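Alpha-glucosidase (Bacteroides thetaiotaomicron, PDB 5XFM) is a bifunctional glycoside hydrolase of family 97 that acts as a beta-L-arabinopyranosidase and an alpha-galactosidase. Local coordinates at residues N105-V117 / V122-K134. The protein carries 1 engineered substitution. Sequence-based numbering, arbitrary orientation.
Sequences NEQGQKLGVIFRV and VAFRYTLPHQGGK
The side-chain amide of Gln-131 lies against the backbone of Lys-110 and grips it with two bonds: OE1 accepts from Lys-110 N at 2.9 Å on an in-plane lone pair, and NE2 donates to Lys-110 O at 3.0 Å. With CG lodged between backbone N and carbonyl carbon (chi1 72°) and the chain extended beyond it, this amide reaches across where the strands have parted and takes the place of a backbone partner. Shortened to an alanine, this residue would probably leave Lys-110 N and O without these two partners and let the strands part sooner beyond Gly-112. From Gly-112 to Val-117 the backbones pair directly, beginning with the reciprocal bonds between Gly-112 and Thr-127.

On the buried face bumps and hollows alternate. Leu-111 CD1 drops between Tyr-126 CB and Leu-128 CD2, 3.6 Å from the latter. Val-113 turns CG2 to the Tyr-126 ring at CD2 (3.8 Å), while CG1 comes only loosely near Phe-124 CD2. The Phe-115 and Phe-124 rings run side by side but are slid apart, their planes 28° from parallel, so that they barely overlap and the closest touch is Phe-115 CD2 on Phe-124 CB, 3.6 Å. Val-117 and Val-122 close the row; Leu-26 lies against both, and Leu-28 against Val-122. Tyr-126 OH reaches Thr-144 and Gly-56 N.

On the other face Gly-112 leaves a hollow that Thr-127 OG1 fills, 3.3 Å from Gly-112 CA, while Thr-127 CG2 meets Ile-114 CD1 tightly at 3.4 Å. Farther along, Arg-116 pairs with Glu-98, a charge that may ease its closeness to Arg-125.

The arrangement is a twisted antiparallel beta hairpin inside a large sheet, flanked by strands 91-104 and 256-266; its buried face packs on a second sheet that includes strand 26-31, as in the beta-sandwich of galactose-mutarotase-like N-terminal domains.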
ATOM      1  N   ASN A 105      17.560  30.837   7.634  1.00 28.88           N
ATOM      2  CA  ASN A 105      16.858  31.922   6.955  1.00 27.32           C
ATOM      3  C   ASN A 105      17.462  33.270   7.323  1.00 24.48           C
ATOM      4  O   ASN A 105      18.387  33.334   8.125  1.00 28.72           O
ATOM      5  CB  ASN A 105      15.349  31.915   7.259  1.00 19.11           C
ATOM      6  CG  ASN A 105      15.023  32.164   8.727  1.00 25.28           C
ATOM      7  OD1 ASN A 105      15.893  32.466   9.545  1.00 30.67           O
ATOM      8  ND2 ASN A 105      13.744  32.059   9.056  1.00 26.42           N
ATOM      9  N   GLU A 106      16.921  34.338   6.744  1.00 27.90           N
ATOM     10  CA  GLU A 106      17.476  35.675   6.915  1.00 33.07           C
ATOM     11  C   GLU A 106      17.408  36.139   8.362  1.00 36.96           C
ATOM     12  O   GLU A 106      18.197  36.984   8.783  1.00 42.83           O
ATOM     13  CB  GLU A 106      16.741  36.682   6.025  1.00 37.91           C
ATOM     14  CG  GLU A 106      17.047  36.556   4.541  1.00 45.25           C
ATOM     15  CD  GLU A 106      16.164  37.444   3.679  1.00 55.97           C
ATOM     16  OE1 GLU A 106      14.955  37.556   3.984  1.00 55.46           O
ATOM     17  OE2 GLU A 106      16.677  38.029   2.700  1.00 52.85           O
ATOM     18  N   GLN A 107      16.478  35.573   9.124  1.00 34.11           N
ATOM     19  CA  GLN A 107      16.324  35.942  10.525  1.00 32.18           C
ATOM     20  C   GLN A 107      17.273  35.140  11.410  1.00 30.06           C
ATOM     21  O   GLN A 107      17.357  35.372  12.611  1.00 31.92           O
ATOM     22  CB  GLN A 107      14.877  35.726  10.982  1.00 28.73           C
ATOM     23  CG  GLN A 107      13.846  36.635  10.322  1.00 34.04           C
ATOM     24  CD  GLN A 107      13.548  36.241   8.885  1.00 34.12           C
ATOM     25  OE1 GLN A 107      13.725  35.084   8.497  1.00 33.69           O
ATOM     26  NE2 GLN A 107      13.092  37.202   8.090  1.00 32.35           N
ATOM     27  N   GLY A 108      18.005  34.211  10.806  1.00 24.51           N
ATOM     28  CA  GLY A 108      18.959  33.417  11.551  1.00 21.31           C
ATOM     29  C   GLY A 108      18.369  32.145  12.131  1.00 31.16           C
ATOM     30  O   GLY A 108      19.047  31.424  12.865  1.00 28.69           O
ATOM     31  N   GLN A 109      17.101  31.875  11.832  1.00 28.08           N
ATOM     32  CA  GLN A 109      16.473  30.643  12.301  1.00 25.27           C
ATOM     33  C   GLN A 109      16.970  29.459  11.474  1.00 26.39           C
ATOM     34  O   GLN A 109      17.293  29.604  10.296  1.00 22.71           O
ATOM     35  CB  GLN A 109      14.950  30.760  12.262  1.00 33.47           C
ATOM     36  CG  GLN A 109      14.427  31.829  13.208  1.00 34.94           C
ATOM     37  CD  GLN A 109      13.073  32.364  12.811  1.00 32.88           C
ATOM     38  OE1 GLN A 109      12.799  32.582  11.630  1.00 34.37           O
ATOM     39  NE2 GLN A 109      12.220  32.600  13.798  1.00 35.01           N
ATOM     40  N   LYS A 110      17.075  28.304  12.124  1.00 29.83           N
ATOM     41  CA  LYS A 110      17.757  27.144  11.559  1.00 24.76           C
ATOM     42  C   LYS A 110      16.808  26.016  11.163  1.00 26.65           C
ATOM     43  O   LYS A 110      15.766  25.818  11.789  1.00 26.23           O
ATOM     44  CB  LYS A 110      18.814  26.639  12.548  1.00 28.49           C
ATOM     45  CG  LYS A 110      19.976  27.621  12.709  1.00 26.24           C
ATOM     46  CD  LYS A 110      21.027  27.163  13.708  1.00 28.21           C
ATOM     47  CE  LYS A 110      22.149  28.208  13.790  1.00 37.31           C
ATOM     48  NZ  LYS A 110      23.373  27.746  14.509  1.00 37.09           N
ATOM     49  N   LEU A 111      17.174  25.296  10.105  1.00 21.84           N
ATOM     50  CA  LEU A 111      16.408  24.145   9.630  1.00 26.29           C
ATOM     51  C   LEU A 111      17.335  23.099   9.000  1.00 23.37           C
ATOM     52  O   LEU A 111      18.194  23.440   8.201  1.00 23.44           O
ATOM     53  CB  LEU A 111      15.341  24.595   8.616  1.00 26.26           C
ATOM     54  CG  LEU A 111      14.600  23.528   7.802  1.00 23.77           C
ATOM     55  CD1 LEU A 111      13.572  22.815   8.657  1.00 27.23           C
ATOM     56  CD2 LEU A 111      13.931  24.124   6.570  1.00 24.88           C
ATOM     57  N   GLY A 112      17.169  21.829   9.349  1.00 23.09           N
ATOM     58  CA  GLY A 112      17.971  20.791   8.717  1.00 22.10           C
ATOM     59  C   GLY A 112      17.238  20.069   7.589  1.00 26.72           C
ATOM     60  O   GLY A 112      16.011  19.963   7.610  1.00 24.72           O
ATOM     61  N   VAL A 113      17.981  19.598   6.588  1.00 23.97           N
ATOM     62  CA  VAL A 113      17.427  18.703   5.565  1.00 21.14           C
ATOM     63  C   VAL A 113      18.337  17.491   5.396  1.00 19.89           C
ATOM     64  O   VAL A 113      19.531  17.636   5.173  1.00 24.46           O
ATOM     65  CB  VAL A 113      17.252  19.403   4.190  1.00 22.51           C
ATOM     66  CG1 VAL A 113      16.476  18.514   3.222  1.00 18.53           C
ATOM     67  CG2 VAL A 113      16.560  20.736   4.345  1.00 23.87           C
ATOM     68  N   ILE A 114      17.770  16.296   5.507  1.00 21.56           N
ATOM     69  CA  ILE A 114      18.547  15.062   5.433  1.00 17.78           C
ATOM     70  C   ILE A 114      18.133  14.216   4.245  1.00 19.39           C
ATOM     71  O   ILE A 114      16.952  13.884   4.101  1.00 18.98           O
ATOM     72  CB  ILE A 114      18.396  14.203   6.710  1.00 16.48           C
ATOM     73  CG1 ILE A 114      18.948  14.940   7.927  1.00 26.30           C
ATOM     74  CG2 ILE A 114      19.127  12.876   6.547  1.00 18.40           C
ATOM     75  CD1 ILE A 114      17.970  15.856   8.584  1.00 27.34           C
ATOM     76  N   PHE A 115      19.117  13.851   3.428  1.00 18.22           N
ATOM     77  CA  PHE A 115      18.929  12.971   2.276  1.00 21.92           C
ATOM     78  C   PHE A 115      19.591  11.618   2.500  1.00 22.62           C
ATOM     79  O   PHE A 115      20.761  11.551   2.852  1.00 24.37           O
ATOM     80  CB  PHE A 115      19.514  13.600   1.006  1.00 19.62           C
ATOM     81  CG  PHE A 115      18.965  14.962   0.678  1.00 22.46           C
ATOM     82  CD1 PHE A 115      19.518  16.103   1.235  1.00 18.10           C
ATOM     83  CD2 PHE A 115      17.899  15.098  -0.203  1.00 22.52           C
ATOM     84  CE1 PHE A 115      19.020  17.357   0.922  1.00 22.90           C
ATOM     85  CE2 PHE A 115      17.391  16.351  -0.519  1.00 23.61           C
ATOM     86  CZ  PHE A 115      17.952  17.482   0.043  1.00 23.63           C
ATOM     87  N   ARG A 116      18.837  10.540   2.331  1.00 17.54           N
ATOM     88  CA  ARG A 116      19.410   9.198   2.322  1.00 20.02           C
ATOM     89  C   ARG A 116      19.222   8.588   0.947  1.00 20.06           C
ATOM     90  O   ARG A 116      18.098   8.359   0.504  1.00 21.88           O
ATOM     91  CB  ARG A 116      18.773   8.326   3.400  1.00 23.33           C
ATOM     92  CG  ARG A 116      19.135   8.761   4.805  1.00 23.64           C
ATOM     93  CD  ARG A 116      18.361   7.996   5.862  1.00 24.00           C
ATOM     94  NE  ARG A 116      18.727   8.456   7.198  1.00 21.49           N
ATOM     95  CZ  ARG A 116      18.123   8.067   8.316  1.00 30.39           C
ATOM     96  NH1 ARG A 116      17.103   7.219   8.263  1.00 24.52           N
ATOM     97  NH2 ARG A 116      18.529   8.544   9.486  1.00 31.09           N
ATOM     98  N   VAL A 117      20.329   8.343   0.263  1.00 22.42           N
ATOM     99  CA  VAL A 117      20.268   7.852  -1.100  1.00 25.15           C
ATOM    100  C   VAL A 117      20.846   6.450  -1.210  1.00 22.86           C
ATOM    101  O   VAL A 117      22.052   6.256  -1.063  1.00 30.50           O
ATOM    102  CB  VAL A 117      21.010   8.792  -2.068  1.00 21.79           C
ATOM    103  CG1 VAL A 117      20.744   8.383  -3.506  1.00 22.58           C
ATOM    104  CG2 VAL A 117      20.570  10.229  -1.842  1.00 21.86           C
ATOM    105  N   VAL A 122      15.680   7.759  -2.978  1.00 21.41           N
ATOM    106  CA  VAL A 122      15.995   8.929  -2.183  1.00 21.52           C
ATOM    107  C   VAL A 122      14.938   9.087  -1.097  1.00 21.67           C
ATOM    108  O   VAL A 122      13.753   9.066  -1.387  1.00 19.23           O
ATOM    109  CB  VAL A 122      16.038  10.200  -3.038  1.00 20.15           C
ATOM    110  CG1 VAL A 122      16.235  11.422  -2.153  1.00 24.46           C
ATOM    111  CG2 VAL A 122      17.136  10.102  -4.093  1.00 20.19           C
ATOM    112  N   ALA A 123      15.353   9.200   0.156  1.00 21.74           N
ATOM    113  CA  ALA A 123      14.406   9.523   1.218  1.00 20.22           C
ATOM    114  C   ALA A 123      14.876  10.793   1.891  1.00 18.83           C
ATOM    115  O   ALA A 123      16.021  10.876   2.289  1.00 24.15           O
ATOM    116  CB  ALA A 123      14.297   8.393   2.222  1.00 25.70           C
ATOM    117  N   PHE A 124      14.032  11.807   2.005  1.00 21.28           N
ATOM    118  CA  PHE A 124      14.534  13.014   2.643  1.00 21.21           C
ATOM    119  C   PHE A 124      13.531  13.635   3.585  1.00 20.09           C
ATOM    120  O   PHE A 124      12.329  13.487   3.408  1.00 20.58           O
ATOM    121  CB  PHE A 124      15.006  14.042   1.598  1.00 21.69           C
ATOM    122  CG  PHE A 124      13.902  14.744   0.862  1.00 22.02           C
ATOM    123  CD1 PHE A 124      13.383  14.210  -0.305  1.00 19.68           C
ATOM    124  CD2 PHE A 124      13.421  15.969   1.304  1.00 21.34           C
ATOM    125  CE1 PHE A 124      12.388  14.860  -0.993  1.00 15.43           C
ATOM    126  CE2 PHE A 124      12.418  16.622   0.617  1.00 17.85           C
ATOM    127  CZ  PHE A 124      11.901  16.064  -0.533  1.00 16.62           C
ATOM    128  N   ARG A 125      14.036  14.294   4.621  1.00 20.35           N
ATOM    129  CA  ARG A 125      13.139  14.912   5.589  1.00 21.15           C
ATOM    130  C   ARG A 125      13.741  16.173   6.174  1.00 24.07           C
ATOM    131  O   ARG A 125      14.934  16.438   6.019  1.00 24.72           O
ATOM    132  CB  ARG A 125      12.785  13.932   6.712  1.00 22.25           C
ATOM    133  CG  ARG A 125      13.936  13.594   7.644  1.00 27.43           C
ATOM    134  CD  ARG A 125      13.431  12.962   8.935  1.00 21.51           C
ATOM    135  NE  ARG A 125      14.536  12.457   9.741  1.00 25.50           N
ATOM    136  CZ  ARG A 125      14.399  11.670  10.804  1.00 27.34           C
ATOM    137  NH1 ARG A 125      13.194  11.274  11.203  1.00 20.69           N
ATOM    138  NH2 ARG A 125      15.476  11.267  11.463  1.00 19.65           N
ATOM    139  N   TYR A 126      12.896  16.973   6.813  1.00 21.76           N
ATOM    140  CA  TYR A 126      13.358  18.173   7.491  1.00 26.26           C
ATOM    141  C   TYR A 126      13.503  17.920   8.988  1.00 26.97           C
ATOM    142  O   TYR A 126      12.749  17.139   9.564  1.00 26.43           O
ATOM    143  CB  TYR A 126      12.392  19.332   7.260  1.00 23.76           C
ATOM    144  CG  TYR A 126      12.062  19.607   5.815  1.00 28.86           C
ATOM    145  CD1 TYR A 126      10.940  19.044   5.226  1.00 23.43           C
ATOM    146  CD2 TYR A 126      12.863  20.443   5.040  1.00 23.89           C
ATOM    147  CE1 TYR A 126      10.617  19.297   3.912  1.00 24.89           C
ATOM    148  CE2 TYR A 126      12.552  20.700   3.719  1.00 23.28           C
ATOM    149  CZ  TYR A 126      11.424  20.123   3.159  1.00 25.66           C
ATOM    150  OH  TYR A 126      11.092  20.370   1.847  1.00 19.89           O
ATOM    151  N   THR A 127      14.455  18.597   9.619  1.00 27.16           N
ATOM    152  CA  THR A 127      14.537  18.606  11.076  1.00 24.12           C
ATOM    153  C   THR A 127      14.428  20.041  11.581  1.00 26.65           C
ATOM    154  O   THR A 127      14.868  20.979  10.913  1.00 28.85           O
ATOM    155  CB  THR A 127      15.841  17.954  11.596  1.00 24.64           C
ATOM    156  OG1 THR A 127      16.985  18.603  11.025  1.00 25.45           O
ATOM    157  CG2 THR A 127      15.877  16.472  11.246  1.00 25.04           C
ATOM    158  N   LEU A 128      13.810  20.201  12.747  1.00 18.77           N
ATOM    159  CA  LEU A 128      13.698  21.498  13.405  1.00 23.25           C
ATOM    160  C   LEU A 128      14.209  21.392  14.837  1.00 29.06           C
ATOM    161  O   LEU A 128      13.690  20.606  15.627  1.00 29.42           O
ATOM    162  CB  LEU A 128      12.250  21.993  13.409  1.00 29.43           C
ATOM    163  CG  LEU A 128      11.577  22.368  12.091  1.00 32.49           C
ATOM    164  CD1 LEU A 128      10.085  22.294  12.260  1.00 24.14           C
ATOM    165  CD2 LEU A 128      11.985  23.779  11.689  1.00 32.43           C
ATOM    166  N   PRO A 129      15.233  22.183  15.173  1.00 27.56           N
ATOM    167  CA  PRO A 129      15.809  22.150  16.520  1.00 31.52           C
ATOM    168  C   PRO A 129      15.020  23.012  17.503  1.00 34.17           C
ATOM    169  O   PRO A 129      14.180  23.811  17.081  1.00 29.76           O
ATOM    170  CB  PRO A 129      17.213  22.721  16.304  1.00 24.00           C
ATOM    171  CG  PRO A 129      17.013  23.711  15.195  1.00 32.07           C
ATOM    172  CD  PRO A 129      15.954  23.116  14.286  1.00 26.54           C
ATOM    173  N   HIS A 130      15.279  22.847  18.796  1.00 33.14           N
ATOM    174  CA  HIS A 130      14.785  23.795  19.789  1.00 34.93           C
ATOM    175  C   HIS A 130      15.484  25.141  19.596  1.00 36.18           C
ATOM    176  O   HIS A 130      16.710  25.212  19.629  1.00 45.56           O
ATOM    177  CB  HIS A 130      15.021  23.282  21.209  1.00 35.74           C
ATOM    178  CG  HIS A 130      14.392  24.131  22.270  1.00 38.25           C
ATOM    179  ND1 HIS A 130      14.929  25.334  22.677  1.00 46.63           N
ATOM    180  CD2 HIS A 130      13.292  23.934  23.035  1.00 38.24           C
ATOM    181  CE1 HIS A 130      14.172  25.855  23.627  1.00 40.79           C
ATOM    182  NE2 HIS A 130      13.173  25.024  23.865  1.00 41.93           N
ATOM    183  N   GLN A 131      14.708  26.204  19.400  1.00 34.26           N
ATOM    184  CA  GLN A 131      15.279  27.521  19.122  1.00 36.82           C
ATOM    185  C   GLN A 131      14.276  28.642  19.376  1.00 35.65           C
ATOM    186  O   GLN A 131      13.066  28.420  19.340  1.00 36.22           O
ATOM    187  CB  GLN A 131      15.772  27.596  17.677  1.00 35.44           C
ATOM    188  CG  GLN A 131      14.655  27.659  16.641  1.00 35.62           C
ATOM    189  CD  GLN A 131      15.181  27.634  15.219  1.00 37.27           C
ATOM    190  OE1 GLN A 131      16.088  28.393  14.868  1.00 39.15           O
ATOM    191  NE2 GLN A 131      14.615  26.759  14.392  1.00 26.53           N
ATOM    192  N   GLY A 132      14.787  29.838  19.647  1.00 31.47           N
ATOM    193  CA  GLY A 132      13.948  30.995  19.913  1.00 28.61           C
ATOM    194  C   GLY A 132      13.084  30.865  21.151  1.00 30.54           C
ATOM    195  O   GLY A 132      12.068  31.548  21.284  1.00 32.41           O
ATOM    196  N   GLY A 133      13.481  29.985  22.063  1.00 31.12           N
ATOM    197  CA  GLY A 133      12.701  29.742  23.261  1.00 34.78           C
ATOM    198  C   GLY A 133      11.427  28.975  22.949  1.00 34.07           C
ATOM    199  O   GLY A 133      10.474  28.997  23.726  1.00 29.73           O
ATOM    200  N   LYS A 134      11.400  28.330  21.788  1.00 30.42           N
ATOM    201  CA  LYS A 134      10.231  27.587  21.344  1.00 29.86           C
ATOM    202  C   LYS A 134      10.425  26.094  21.602  1.00 29.79           C
ATOM    203  O   LYS A 134      11.483  25.551  21.306  1.00 26.30           O
ATOM    204  CB  LYS A 134       9.963  27.838  19.859  1.00 30.16           C
ATOM    205  CG  LYS A 134      10.029  29.305  19.451  1.00 33.14           C
ATOM    206  CD  LYS A 134       9.097  30.194  20.263  1.00 27.66           C
ATOM    207  CE  LYS A 134       7.650  29.857  20.019  1.00 23.85           C
ATOM    208  NZ  LYS A 134       6.767  30.899  20.611  1.00 37.48           N
TER